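Local coordinates for CDA peptide synthetase I (Streptomyces coelicolor, PDB 5DU9), which belongs to the non-ribosomal peptide synthetases and is represented here by its condensation domain, a member of the CoA-dependent acyltransferase clan, at residues Pro250-Leu256 with Thr400-Leu405; Arg269-Ala273 with Val328-Ser333; Thr390-Asn394 with Gln414-Gly418; Arg406-Glu410 with Leu424-Val429. The protein carries 1 engineered substitution. All blocks are in the same frame, centred on the assembly; numbering follows the deposited sequence.

Contact 1: Pro250-Leu256 with Thr400-Leu405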
loop_
_atom_site.group_PDB
_atom_site.type_symbol
_atom_site.label_atom_id
_atom_site.label_comp_id
_atom_site.label_asym_id
_atom_site.label_seq_id
_atom_site.Cartn_x
_atom_site.Cartn_y
_atom_site.Cartn_z
ATOM N N PRO A 250 -6.950 18.269 -10.316
ATOM C CA PRO A 250 -6.587 18.007 -11.716
ATOM C C PRO A 250 -5.800 19.143 -12.381
ATOM O O PRO A 250 -4.947 18.871 -13.227
ATOM C CB PRO A 250 -7.947 17.817 -12.393
ATOM C CG PRO A 250 -8.816 17.280 -11.314
ATOM C CD PRO A 250 -8.368 17.968 -10.053
ATOM N N GLU A 251 -6.071 20.389 -12.002
ATOM C CA GLU A 251 -5.345 21.526 -12.562
ATOM C C GLU A 251 -3.838 21.387 -12.332
ATOM O O GLU A 251 -3.035 21.878 -13.130
ATOM C CB GLU A 251 -5.856 22.838 -11.957
ATOM C CG GLU A 251 -5.182 24.098 -12.502
ATOM C CD GLU A 251 -5.458 24.331 -13.980
ATOM O OE1 GLU A 251 -6.440 23.769 -14.505
ATOM O OE2 GLU A 251 -4.688 25.081 -14.617
ATOM N N ARG A 252 -3.460 20.713 -11.248
ATOM C CA ARG A 252 -2.051 20.512 -10.919
ATOM C C ARG A 252 -1.505 19.184 -11.454
ATOM O O ARG A 252 -0.319 19.091 -11.763
ATOM C CB ARG A 252 -1.836 20.576 -9.403
ATOM C CG ARG A 252 -2.045 21.966 -8.790
ATOM C CD ARG A 252 -1.471 22.063 -7.377
ATOM N NE ARG A 252 -0.009 22.064 -7.368
ATOM C CZ ARG A 252 0.737 22.037 -6.265
ATOM N NH1 ARG A 252 0.165 22.005 -5.068
ATOM N NH2 ARG A 252 2.060 22.042 -6.359
ATOM N N THR A 253 -2.363 18.169 -11.576
ATOM C CA THR A 253 -1.905 16.804 -11.863
ATOM C C THR A 253 -2.022 16.389 -13.333
ATOM O O THR A 253 -1.363 15.442 -13.762
ATOM C CB THR A 253 -2.676 15.763 -11.009
ATOM O OG1 THR A 253 -4.066 15.765 -11.354
ATOM C CG2 THR A 253 -2.534 16.073 -9.527
ATOM N N GLU A 254 -2.853 17.084 -14.102
ATOM C CA GLU A 254 -3.027 16.749 -15.516
ATOM C C GLU A 254 -1.706 16.737 -16.281
ATOM O O GLU A 254 -1.542 15.968 -17.229
ATOM C CB GLU A 254 -3.996 17.734 -16.179
ATOM C CG GLU A 254 -5.461 17.414 -15.921
ATOM C CD GLU A 254 -6.398 18.543 -16.321
ATOM O OE1 GLU A 254 -5.916 19.593 -16.806
ATOM O OE2 GLU A 254 -7.624 18.377 -16.147
ATOM N N VAL A 255 -0.766 17.584 -15.868
ATOM C CA VAL A 255 0.522 17.673 -16.548
ATOM C C VAL A 255 1.268 16.333 -16.527
ATOM O O VAL A 255 2.031 16.034 -17.442
ATOM C CB VAL A 255 1.406 18.782 -15.927
ATOM C CG1 VAL A 255 1.796 18.434 -14.498
ATOM C CG2 VAL A 255 2.640 19.038 -16.785
ATOM N N LEU A 256 1.031 15.522 -15.496
ATOM C CA LEU A 256 1.649 14.202 -15.414
ATOM C C LEU A 256 1.151 13.304 -16.540
ATOM O O LEU A 256 1.910 12.515 -17.105
ATOM C CB LEU A 256 1.358 13.551 -14.062
ATOM C CG LEU A 256 2.001 14.204 -12.841
ATOM C CD1 LEU A 256 1.469 13.561 -11.573
ATOM C CD2 LEU A 256 3.516 14.093 -12.900
ATOM N N THR A 400 -5.471 9.689 -10.095
ATOM C CA THR A 400 -4.915 9.672 -11.443
ATOM C C THR A 400 -4.617 11.102 -11.878
ATOM O O THR A 400 -5.112 12.052 -11.272
ATOM C CB THR A 400 -5.881 9.039 -12.461
ATOM O OG1 THR A 400 -7.067 9.835 -12.550
ATOM C CG2 THR A 400 -6.249 7.620 -12.060
ATOM N N PRO A 401 -3.812 11.268 -12.938
ATOM C CA PRO A 401 -3.563 12.628 -13.424
ATOM C C PRO A 401 -4.856 13.375 -13.768
ATOM O O PRO A 401 -4.959 14.575 -13.507
ATOM C CB PRO A 401 -2.705 12.394 -14.668
ATOM C CG PRO A 401 -1.932 11.136 -14.333
ATOM C CD PRO A 401 -2.932 10.279 -13.588
ATOM N N GLU A 402 -5.837 12.661 -14.314
ATOM C CA GLU A 402 -7.077 13.283 -14.768
ATOM C C GLU A 402 -8.039 13.604 -13.625
ATOM O O GLU A 402 -8.780 14.581 -13.703
ATOM C CB GLU A 402 -7.782 12.376 -15.780
ATOM C CG GLU A 402 -6.999 12.147 -17.071
ATOM C CD GLU A 402 -5.838 11.169 -16.916
ATOM O OE1 GLU A 402 -5.802 10.405 -15.925
ATOM O OE2 GLU A 402 -4.954 11.167 -17.796
ATOM N N SER A 403 -8.034 12.786 -12.573
ATOM C CA SER A 403 -9.004 12.932 -11.485
ATOM C C SER A 403 -8.427 13.674 -10.281
ATOM O O SER A 403 -9.167 14.061 -9.370
ATOM C CB SER A 403 -9.516 11.558 -11.041
ATOM O OG SER A 403 -8.502 10.802 -10.396
ATOM N N GLY A 404 -7.112 13.875 -10.282
ATOM C CA GLY A 404 -6.434 14.503 -9.163
ATOM C C GLY A 404 -5.787 13.457 -8.280
ATOM O O GLY A 404 -6.115 12.272 -8.370
ATOM N N LEU A 405 -4.880 13.901 -7.416
ATOM C CA LEU A 405 -4.078 12.993 -6.605
ATOM C C LEU A 405 -4.107 13.359 -5.133
ATOM O O LEU A 405 -4.246 14.523 -4.769
ATOM C CB LEU A 405 -2.625 12.995 -7.083
ATOM C CG LEU A 405 -2.360 12.443 -8.480
ATOM C CD1 LEU A 405 -0.963 12.828 -8.954
ATOM C CD2 LEU A 405 -2.526 10.934 -8.500
HETATM O O HOH W 1 -9.276 16.497 -15.485
#

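Contact 2: Arg269-Ala273 with Val328-Ser333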
loop_
_atom_site.group_PDB
_atom_site.type_symbol
_atom_site.label_atom_id
_atom_site.label_comp_id
_atom_site.label_asym_id
_atom_site.label_seq_id
_atom_site.Cartn_x
_atom_site.Cartn_y
_atom_site.Cartn_z
ATOM N N ARG A 269 5.418 5.634 -14.061
ATOM C CA ARG A 269 6.843 5.658 -14.400
ATOM C C ARG A 269 7.366 7.092 -14.387
ATOM O O ARG A 269 8.510 7.345 -13.999
ATOM C CB ARG A 269 7.096 5.024 -15.772
ATOM C CG ARG A 269 6.668 3.563 -15.880
ATOM C CD ARG A 269 7.539 2.672 -15.013
ATOM N NE ARG A 269 7.133 1.267 -15.073
ATOM C CZ ARG A 269 7.553 0.395 -15.985
ATOM N NH1 ARG A 269 8.379 0.767 -16.953
ATOM N NH2 ARG A 269 7.119 -0.859 -15.940
ATOM N N VAL A 270 6.530 8.028 -14.823
ATOM C CA VAL A 270 6.889 9.442 -14.794
ATOM C C VAL A 270 7.093 9.886 -13.347
ATOM O O VAL A 270 8.025 10.623 -13.034
ATOM C CB VAL A 270 5.810 10.315 -15.475
ATOM C CG1 VAL A 270 6.124 11.806 -15.323
ATOM C CG2 VAL A 270 5.688 9.947 -16.949
ATOM N N VAL A 271 6.222 9.430 -12.455
ATOM C CA VAL A 271 6.353 9.776 -11.043
ATOM C C VAL A 271 7.633 9.188 -10.447
ATOM O O VAL A 271 8.361 9.873 -9.733
ATOM C CB VAL A 271 5.123 9.297 -10.245
ATOM C CG1 VAL A 271 5.318 9.493 -8.747
ATOM C CG2 VAL A 271 3.888 10.044 -10.709
ATOM N N ILE A 272 7.902 7.918 -10.733
ATOM C CA ILE A 272 9.118 7.286 -10.237
ATOM C C ILE A 272 10.345 8.046 -10.742
ATOM O O ILE A 272 11.269 8.326 -9.977
ATOM C CB ILE A 272 9.184 5.800 -10.660
ATOM C CG1 ILE A 272 8.114 5.006 -9.917
ATOM C CG2 ILE A 272 10.548 5.203 -10.354
ATOM C CD1 ILE A 272 7.844 3.624 -10.497
ATOM N N ALA A 273 10.352 8.391 -12.026
ATOM C CA ALA A 273 11.445 9.184 -12.585
ATOM C C ALA A 273 11.566 10.529 -11.870
ATOM O O ALA A 273 12.670 11.021 -11.631
ATOM C CB ALA A 273 11.239 9.393 -14.080
ATOM N N VAL A 328 15.660 10.250 -18.071
ATOM C CA VAL A 328 15.511 9.581 -16.783
ATOM C C VAL A 328 14.309 8.642 -16.813
ATOM O O VAL A 328 14.355 7.554 -16.240
ATOM C CB VAL A 328 15.362 10.593 -15.632
ATOM C CG1 VAL A 328 15.162 9.874 -14.301
ATOM C CG2 VAL A 328 16.597 11.484 -15.560
ATOM N N VAL A 329 13.234 9.057 -17.482
ATOM C CA VAL A 329 12.073 8.187 -17.654
ATOM C C VAL A 329 12.495 6.908 -18.393
ATOM O O VAL A 329 12.078 5.811 -18.033
ATOM C CB VAL A 329 10.928 8.908 -18.411
ATOM C CG1 VAL A 329 9.808 7.933 -18.783
ATOM C CG2 VAL A 329 10.367 10.047 -17.566
ATOM N N GLU A 330 13.339 7.044 -19.410
ATOM C CA GLU A 330 13.840 5.872 -20.133
ATOM C C GLU A 330 14.681 4.975 -19.224
ATOM O O GLU A 330 14.599 3.746 -19.294
ATOM C CB GLU A 330 14.659 6.303 -21.347
ATOM C CG GLU A 330 13.838 6.948 -22.446
ATOM C CD GLU A 330 14.693 7.528 -23.558
ATOM O OE1 GLU A 330 15.927 7.339 -23.528
ATOM O OE2 GLU A 330 14.129 8.176 -24.464
ATOM N N THR A 331 15.496 5.596 -18.377
ATOM C CA THR A 331 16.325 4.860 -17.431
ATOM C C THR A 331 15.439 4.065 -16.477
ATOM O O THR A 331 15.713 2.901 -16.176
ATOM C CB THR A 331 17.243 5.819 -16.650
ATOM O OG1 THR A 331 18.131 6.457 -17.572
ATOM C CG2 THR A 331 18.062 5.077 -15.594
ATOM N N VAL A 332 14.366 4.695 -16.017
ATOM C CA VAL A 332 13.405 4.032 -15.139
ATOM C C VAL A 332 12.754 2.850 -15.852
ATOM O O VAL A 332 12.624 1.769 -15.287
ATOM C CB VAL A 332 12.320 5.022 -14.659
ATOM C CG1 VAL A 332 11.127 4.296 -14.039
ATOM C CG2 VAL A 332 12.914 6.003 -13.663
ATOM N N SER A 333 12.350 3.061 -17.099
ATOM C CA SER A 333 11.715 2.003 -17.876
ATOM C C SER A 333 12.636 0.792 -18.054
ATOM O O SER A 333 12.188 -0.352 -17.943
ATOM C CB SER A 333 11.281 2.539 -19.242
ATOM O OG SER A 333 10.193 3.438 -19.114
HETATM O O HOH W 2 9.590 -0.850 -19.037
#

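Contact 3: Thr390-Asn394 with Gln414-Gly418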
loop_
_atom_site.group_PDB
_atom_site.type_symbol
_atom_site.label_atom_id
_atom_site.label_comp_id
_atom_site.label_asym_id
_atom_site.label_seq_id
_atom_site.Cartn_x
_atom_site.Cartn_y
_atom_site.Cartn_z
ATOM N N THR A 390 8.073 2.124 8.156
ATOM C CA THR A 390 9.206 2.506 7.329
ATOM C C THR A 390 10.421 2.877 8.170
ATOM O O THR A 390 10.299 3.381 9.290
ATOM C CB THR A 390 8.837 3.688 6.399
ATOM O OG1 THR A 390 9.945 4.009 5.548
ATOM C CG2 THR A 390 8.441 4.909 7.205
ATOM N N THR A 391 11.597 2.595 7.617
ATOM C CA THR A 391 12.857 3.016 8.210
ATOM C C THR A 391 13.202 4.446 7.799
ATOM O O THR A 391 14.088 5.074 8.380
ATOM C CB THR A 391 14.012 2.091 7.790
ATOM O OG1 THR A 391 14.122 2.074 6.361
ATOM C CG2 THR A 391 13.777 0.677 8.290
ATOM N N ASP A 392 12.494 4.957 6.799
ATOM C CA ASP A 392 12.806 6.267 6.243
ATOM C C ASP A 392 11.533 6.949 5.737
ATOM O O ASP A 392 10.891 7.696 6.476
ATOM C CB ASP A 392 13.846 6.118 5.124
ATOM C CG ASP A 392 14.024 7.381 4.303
ATOM O OD1 ASP A 392 14.068 8.476 4.893
ATOM O OD2 ASP A 392 14.118 7.276 3.062
ATOM N N LEU A 393 11.160 6.676 4.492
ATOM C CA LEU A 393 10.057 7.389 3.850
ATOM C C LEU A 393 9.287 6.522 2.861
ATOM O O LEU A 393 9.887 5.834 2.035
ATOM C CB LEU A 393 10.596 8.631 3.127
ATOM C CG LEU A 393 9.593 9.527 2.394
ATOM C CD1 LEU A 393 8.711 10.280 3.375
ATOM C CD2 LEU A 393 10.333 10.495 1.479
ATOM N N ASN A 394 7.958 6.560 2.950
ATOM C CA ASN A 394 7.096 6.062 1.882
ATOM C C ASN A 394 6.446 7.246 1.205
ATOM O O ASN A 394 6.003 8.180 1.876
ATOM C CB ASN A 394 5.983 5.130 2.385
ATOM C CG ASN A 394 6.482 4.027 3.280
ATOM O OD1 ASN A 394 7.523 3.418 3.025
ATOM N ND2 ASN A 394 5.720 3.740 4.335
ATOM N N GLN A 414 11.454 9.083 13.841
ATOM C CA GLN A 414 12.782 9.379 14.377
ATOM C C GLN A 414 13.636 10.118 13.346
ATOM O O GLN A 414 14.730 10.590 13.661
ATOM C CB GLN A 414 13.486 8.094 14.818
ATOM C CG GLN A 414 12.811 7.386 15.982
ATOM C CD GLN A 414 13.517 6.104 16.376
ATOM O OE1 GLN A 414 14.436 5.652 15.694
ATOM N NE2 GLN A 414 13.088 5.510 17.484
ATOM N N VAL A 415 13.126 10.220 12.121
ATOM C CA VAL A 415 13.839 10.859 11.019
ATOM C C VAL A 415 13.152 12.158 10.600
ATOM O O VAL A 415 13.814 13.165 10.351
ATOM C CB VAL A 415 13.929 9.926 9.788
ATOM C CG1 VAL A 415 14.759 10.572 8.679
ATOM C CG2 VAL A 415 14.518 8.579 10.178
ATOM N N TYR A 416 11.824 12.120 10.521
ATOM C CA TYR A 416 11.036 13.258 10.054
ATOM C C TYR A 416 10.020 13.726 11.087
ATOM O O TYR A 416 9.343 12.915 11.719
ATOM C CB TYR A 416 10.282 12.906 8.768
ATOM C CG TYR A 416 11.133 12.413 7.622
ATOM C CD1 TYR A 416 11.680 13.298 6.703
ATOM C CD2 TYR A 416 11.365 11.057 7.440
ATOM C CE1 TYR A 416 12.449 12.846 5.647
ATOM C CE2 TYR A 416 12.129 10.597 6.389
ATOM C CZ TYR A 416 12.669 11.494 5.496
ATOM O OH TYR A 416 13.434 11.031 4.449
ATOM N N GLY A 417 9.914 15.040 11.246
ATOM C CA GLY A 417 8.794 15.635 11.951
ATOM C C GLY A 417 7.680 15.904 10.955
ATOM O O GLY A 417 7.909 15.890 9.743
ATOM N N GLY A 418 6.472 16.140 11.459
ATOM C CA GLY A 418 5.333 16.433 10.607
ATOM C C GLY A 418 5.585 17.614 9.686
ATOM O O GLY A 418 5.332 17.540 8.481
#

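Contact 4: Arg406-Glu410 with Leu424-Val429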
loop_
_atom_site.group_PDB
_atom_site.type_symbol
_atom_site.label_atom_id
_atom_site.label_comp_id
_atom_site.label_asym_id
_atom_site.label_seq_id
_atom_site.Cartn_x
_atom_site.Cartn_y
_atom_site.Cartn_z
ATOM N N ARG A 406 -3.973 12.342 -4.294
ATOM C CA ARG A 406 -3.590 12.545 -2.909
ATOM C C ARG A 406 -2.185 11.998 -2.760
ATOM O O ARG A 406 -1.931 10.838 -3.080
ATOM C CB ARG A 406 -4.558 11.855 -1.946
ATOM C CG ARG A 406 -4.493 12.397 -0.527
ATOM C CD ARG A 406 -5.721 13.232 -0.190
ATOM N NE ARG A 406 -5.458 14.200 0.874
ATOM C CZ ARG A 406 -6.066 15.378 0.991
ATOM N NH1 ARG A 406 -6.980 15.758 0.106
ATOM N NH2 ARG A 406 -5.754 16.187 1.995
ATOM N N VAL A 407 -1.272 12.849 -2.303
ATOM C CA VAL A 407 0.116 12.460 -2.098
ATOM C C VAL A 407 0.383 12.379 -0.606
ATOM O O VAL A 407 0.279 13.379 0.102
ATOM C CB VAL A 407 1.091 13.463 -2.744
ATOM C CG1 VAL A 407 2.538 13.032 -2.524
ATOM C CG2 VAL A 407 0.790 13.618 -4.230
ATOM N N ASP A 408 0.709 11.180 -0.133
ATOM C CA ASP A 408 1.030 10.972 1.275
ATOM C C ASP A 408 2.524 10.743 1.446
ATOM O O ASP A 408 3.100 9.855 0.812
ATOM C CB ASP A 408 0.258 9.777 1.841
ATOM C CG ASP A 408 -1.180 10.115 2.190
ATOM O OD1 ASP A 408 -1.763 10.993 1.530
ATOM O OD2 ASP A 408 -1.723 9.508 3.138
ATOM N N PHE A 409 3.148 11.566 2.279
ATOM C CA PHE A 409 4.515 11.326 2.715
ATOM C C PHE A 409 4.453 10.678 4.085
ATOM O O PHE A 409 3.985 11.284 5.047
ATOM C CB PHE A 409 5.329 12.621 2.754
ATOM C CG PHE A 409 6.030 12.936 1.459
ATOM C CD1 PHE A 409 5.386 12.767 0.246
ATOM C CD2 PHE A 409 7.330 13.420 1.458
ATOM C CE1 PHE A 409 6.028 13.058 -0.947
ATOM C CE2 PHE A 409 7.978 13.710 0.268
ATOM C CZ PHE A 409 7.325 13.531 -0.933
ATOM N N GLU A 410 4.902 9.432 4.151
ATOM C CA GLU A 410 4.893 8.658 5.381
ATOM C C GLU A 410 6.316 8.536 5.894
ATOM O O GLU A 410 7.111 7.767 5.350
ATOM C CB GLU A 410 4.286 7.276 5.137
ATOM C CG GLU A 410 2.944 7.304 4.424
ATOM C CD GLU A 410 2.330 5.924 4.262
ATOM O OE1 GLU A 410 3.090 4.942 4.138
ATOM O OE2 GLU A 410 1.084 5.818 4.251
ATOM N N LEU A 424 8.866 18.984 2.640
ATOM C CA LEU A 424 9.473 18.108 1.643
ATOM C C LEU A 424 8.499 17.748 0.529
ATOM O O LEU A 424 8.840 17.738 -0.657
ATOM C CB LEU A 424 9.968 16.830 2.317
ATOM C CG LEU A 424 10.953 15.971 1.534
ATOM C CD1 LEU A 424 12.286 16.682 1.405
ATOM C CD2 LEU A 424 11.122 14.633 2.226
ATOM N N GLN A 425 7.279 17.429 0.934
ATOM C CA GLN A 425 6.249 16.990 0.014
ATOM C C GLN A 425 5.834 18.112 -0.941
ATOM O O GLN A 425 5.647 17.872 -2.129
ATOM C CB GLN A 425 5.072 16.448 0.829
ATOM C CG GLN A 425 3.681 16.706 0.345
ATOM C CD GLN A 425 2.682 16.214 1.372
ATOM O OE1 GLN A 425 2.195 16.980 2.203
ATOM N NE2 GLN A 425 2.409 14.917 1.352
ATOM N N GLU A 426 5.723 19.340 -0.437
ATOM C CA GLU A 426 5.409 20.469 -1.306
ATOM C C GLU A 426 6.562 20.743 -2.273
ATOM O O GLU A 426 6.341 21.016 -3.455
ATOM C CB GLU A 426 5.098 21.718 -0.481
ATOM C CG GLU A 426 4.734 22.942 -1.322
ATOM C CD GLU A 426 3.588 22.680 -2.283
ATOM O OE1 GLU A 426 2.475 22.363 -1.812
ATOM O OE2 GLU A 426 3.802 22.783 -3.510
ATOM N N ARG A 427 7.789 20.659 -1.766
ATOM C CA ARG A 427 8.977 20.853 -2.593
ATOM C C ARG A 427 9.045 19.820 -3.709
ATOM O O ARG A 427 9.344 20.145 -4.862
ATOM C CB ARG A 427 10.245 20.770 -1.744
ATOM C CG ARG A 427 11.507 21.154 -2.494
ATOM C CD ARG A 427 12.738 21.008 -1.619
ATOM N NE ARG A 427 12.613 21.767 -0.379
ATOM C CZ ARG A 427 13.298 21.514 0.732
ATOM N NH1 ARG A 427 14.163 20.508 0.774
ATOM N NH2 ARG A 427 13.111 22.264 1.808
ATOM N N PHE A 428 8.770 18.568 -3.363
ATOM C CA PHE A 428 8.826 17.498 -4.343
ATOM C C PHE A 428 7.778 17.680 -5.432
ATOM O O PHE A 428 8.083 17.571 -6.615
ATOM C CB PHE A 428 8.631 16.137 -3.679
ATOM C CG PHE A 428 8.260 15.060 -4.647
ATOM C CD1 PHE A 428 9.172 14.617 -5.590
ATOM C CD2 PHE A 428 6.998 14.501 -4.629
ATOM C CE1 PHE A 428 8.832 13.641 -6.493
ATOM C CE2 PHE A 428 6.655 13.516 -5.530
ATOM C CZ PHE A 428 7.575 13.088 -6.463
ATOM N N VAL A 429 6.540 17.960 -5.035
ATOM C CA VAL A 429 5.462 18.085 -6.011
ATOM C C VAL A 429 5.721 19.258 -6.964
ATOM O O VAL A 429 5.402 19.168 -8.151
ATOM C CB VAL A 429 4.087 18.255 -5.324
ATOM C CG1 VAL A 429 3.005 18.620 -6.341
ATOM C CG2 VAL A 429 3.698 16.973 -4.600
#

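Contact 1: Pro250-Leu256 with Thr400-Leu405
Thr253 is the side chain by which the first turns of the helix grip the turn at Thr400-Leu405. Its CB already lies against the other segment, 3.6 Å from Pro401 O. From there the side chain branches. Chi1 of 64° places OG1 between the backbone N and the carbonyl carbon, and CG2 beside the backbone N. OG1 donates a short hydrogen bond to Pro401 O, 2.6 Å long. The donor comes in at 126° to the C=O bond and 31° out of the carbonyl plane. The same OG1 lies 3.5 Å from Gly404 CA. CG2 turns to the apolar side and touches Leu405 CD1 at 3.7 Å.

Leu405 CD1 also meets Leu256 CD1, at 3.6 Å, one turn further along the helix. The Pro401 ring lies along the helix, with CB on the carbonyl oxygen of Thr253 and CG near Leu256 CB. At the start of the helix, Pro250 lays CB and CG against Glu402 O. Water 1 bridges the two segments. It donates to Glu254 OE2 at 2.6 Å and to Glu402 O at 2.7 Å.

A classic beta bulge sets Ser403 and Gly404 opposite the single residue Thr400. Gly404 has a positive phi, and Pro250 CD lies 4.1 Å from Gly404 CA. The bulge lies where strand 404-411 begins after the turn from strand 393-398. Leu405 is hydrogen-bonded through its backbone to Leu248 in strand 242-248. Trp267 of helix 267-283 packs on Pro401 and Leu405, while Leu432 and Ala436 of helix 418-437 meet Leu256.

Contact 2: Arg269-Ala273 with Val328-Ser333
Val332 meets Ala273 and Ile272 with its two methyl branches, and its first torsion sets the division. Chi1 of 166° puts CG1 anti to the backbone N and CG2 anti to the carbonyl carbon. CG2 therefore reaches Ala273, 3.7 Å from its CA. CG1 goes to Ile272 CG2, at 3.8 Å. Arg269 starts with CG beside its own backbone N and then bends at chi2 (-68°). The bend carries its chain past Val332 and on to Ser333.

Ala273 is the small residue on which the valines gather. Its CB is 3.7 Å from Val329 CG2. Val328 CG1 comes from the adjacent position, 4.0 Å from Ala273 CB. With a side chain this short, the two backbones come close: Ala273 CA and Val329 CA are 5.2 Å apart. The helix axes pass at 8.7 Å and cross steeply, at 109°.

The polar part lies at one end. Arg269 NH1 is 3.7 Å from Ser333 CA, and Ser333 OG lies near the guanidinium plane, at its edge. Water 2 accepts from Arg269 NH1 and donates to Ser333 O, so the link between charge and backbone is indirect.

The contact joins helix 267-283 to helix 325-341. Phe325 adds to the Ala273 side, and Leu315 of strand 311-318 lies against Ile272. Met336 and Leu340, further along helix 325-341, also touch the Arg269 side chain. The chemistry is thus that of a hydrophobic helix-helix interface. It is held by methyl contacts, and its one charged group is kept at the margin, where water can reach it.

Contact 3: Thr390-Asn394 with Gln414-Gly418
Tyr416 and Asp392 make the hydrogen bond of this contact. The phenol OH donates to Asp392 OD1 over 2.7 Å, on the syn side of the carboxylate and 19° out of its plane. OD1 lies at the edge of the ring, and carboxylate and ring are 31° from coplanar. Asp392 has CG anti to its backbone N (chi1 168°), which swings the carboxylate over to the phenol. OD1 takes a second hydrogen bond, from Ser229 OG. Two donors thus grip one oxygen, which probably keeps the carboxylate charged.

Weaker polar contact comes from the backbone. Asp392 O lies at the ring edge as well, 3.2 Å from Tyr416 CE2. The loop before strand 393-398 is itself shaped by an ST turn, in which Thr390 OG1 accepts from Asp392 N at 3.0 Å.

The first segment enters strand 393-398. The second follows strand 404-411 and runs to Gly417, the N-cap of helix 418-437. Asn412, just past strand 404-411, is hydrogen-bonded to Thr390 O through its side chain and to Asp392 through the backbone.

Apolar contact is modest. Leu393 CB sits obliquely to the phenol, 4.1 Å from Tyr416 CE2. Val415 CG1 lies 3.5 Å above one face of the neighbouring Tyr416 ring, displaced toward its rim. Val415 CG2 turns the other way and rests 4.0 Å from Thr391 O. Leu421, from the first turn of the helix, packs on both Leu393 and Tyr416, and Leu424 joins it on the tyrosine.

Contact 4: Arg406-Glu410 with Leu424-Val429
Phe409 and Gln425 form the centre of the contact. Gln425 CB sits over the middle of the Phe409 ring, 3.6 Å from its centroid and 9° off the ring normal. This is a CH-pi contact with the ring face. Two more helix residues meet the ring from its rim. Leu424 CD2 lies in the ring plane, 3.8 Å from Phe409 CE2. Phe428 CD2 is at the edge too, 3.8 Å from Phe409 CZ. Chi1 of -90° points the ring of Phe409 at the helix, where these three side chains meet it.

Beyond CG the Gln425 chain is extended and runs back toward the strand, opposite in direction to Phe409. Its amide plane stands 66° from the ring plane. NE2 comes 2.9 Å from Val407 O, but the angle is too poor for a hydrogen bond. The NE2 donor is instead bonded to Arg244 O on strand 242-248. Val407 adds a looser contact, with CG2 4.5 Å from Val429 CG2.

The second shell sets these groups. Strand 404-411 is held between strands 242-248 and 393-398, and Phe409 is hydrogen-bonded through its backbone to Arg244. Leu393 and Ile395 of strand 393-398 pack on Phe409. Phe428 also makes an edge-to-face contact with Phe278 of helix 267-283. Helix 418-437 packs on this sheet; the axes of segments 406-410 and 424-429 approach to 9.4 Å. The interface is mainly hydrophobic and aromatic. Its one buried amide satisfies an N-H on a backbone carbonyl of the edge strand, which links helix and sheet by polarity as well as by packing.

Contacts 1 and 4 share strand 404-411 and lie 15 Å apart between centres. They meet where Arg252 NH2 approaches Glu426 OE2 at 3.4 Å, a long and weak ion pair. The centres of contacts 3 and 4 are 13 Å apart, and a probable hydrogen bond from Asn394 N to Glu410 O (2.8 Å) joins them across neighbouring strands. Contact 2 touches contact 1 through Leu256 CD2 and Val270 CG1, 4.2 Å apart. The bound (2S)-2-amino-N-butyl-propanamide is about 10 Å from the Thr391 side chain, about 12 Å from that of Asp408 and about 14 Å from that of Ile272. One tie to its pocket is Ser387, whose OG is hydrogen-bonded to Glu410 OE1.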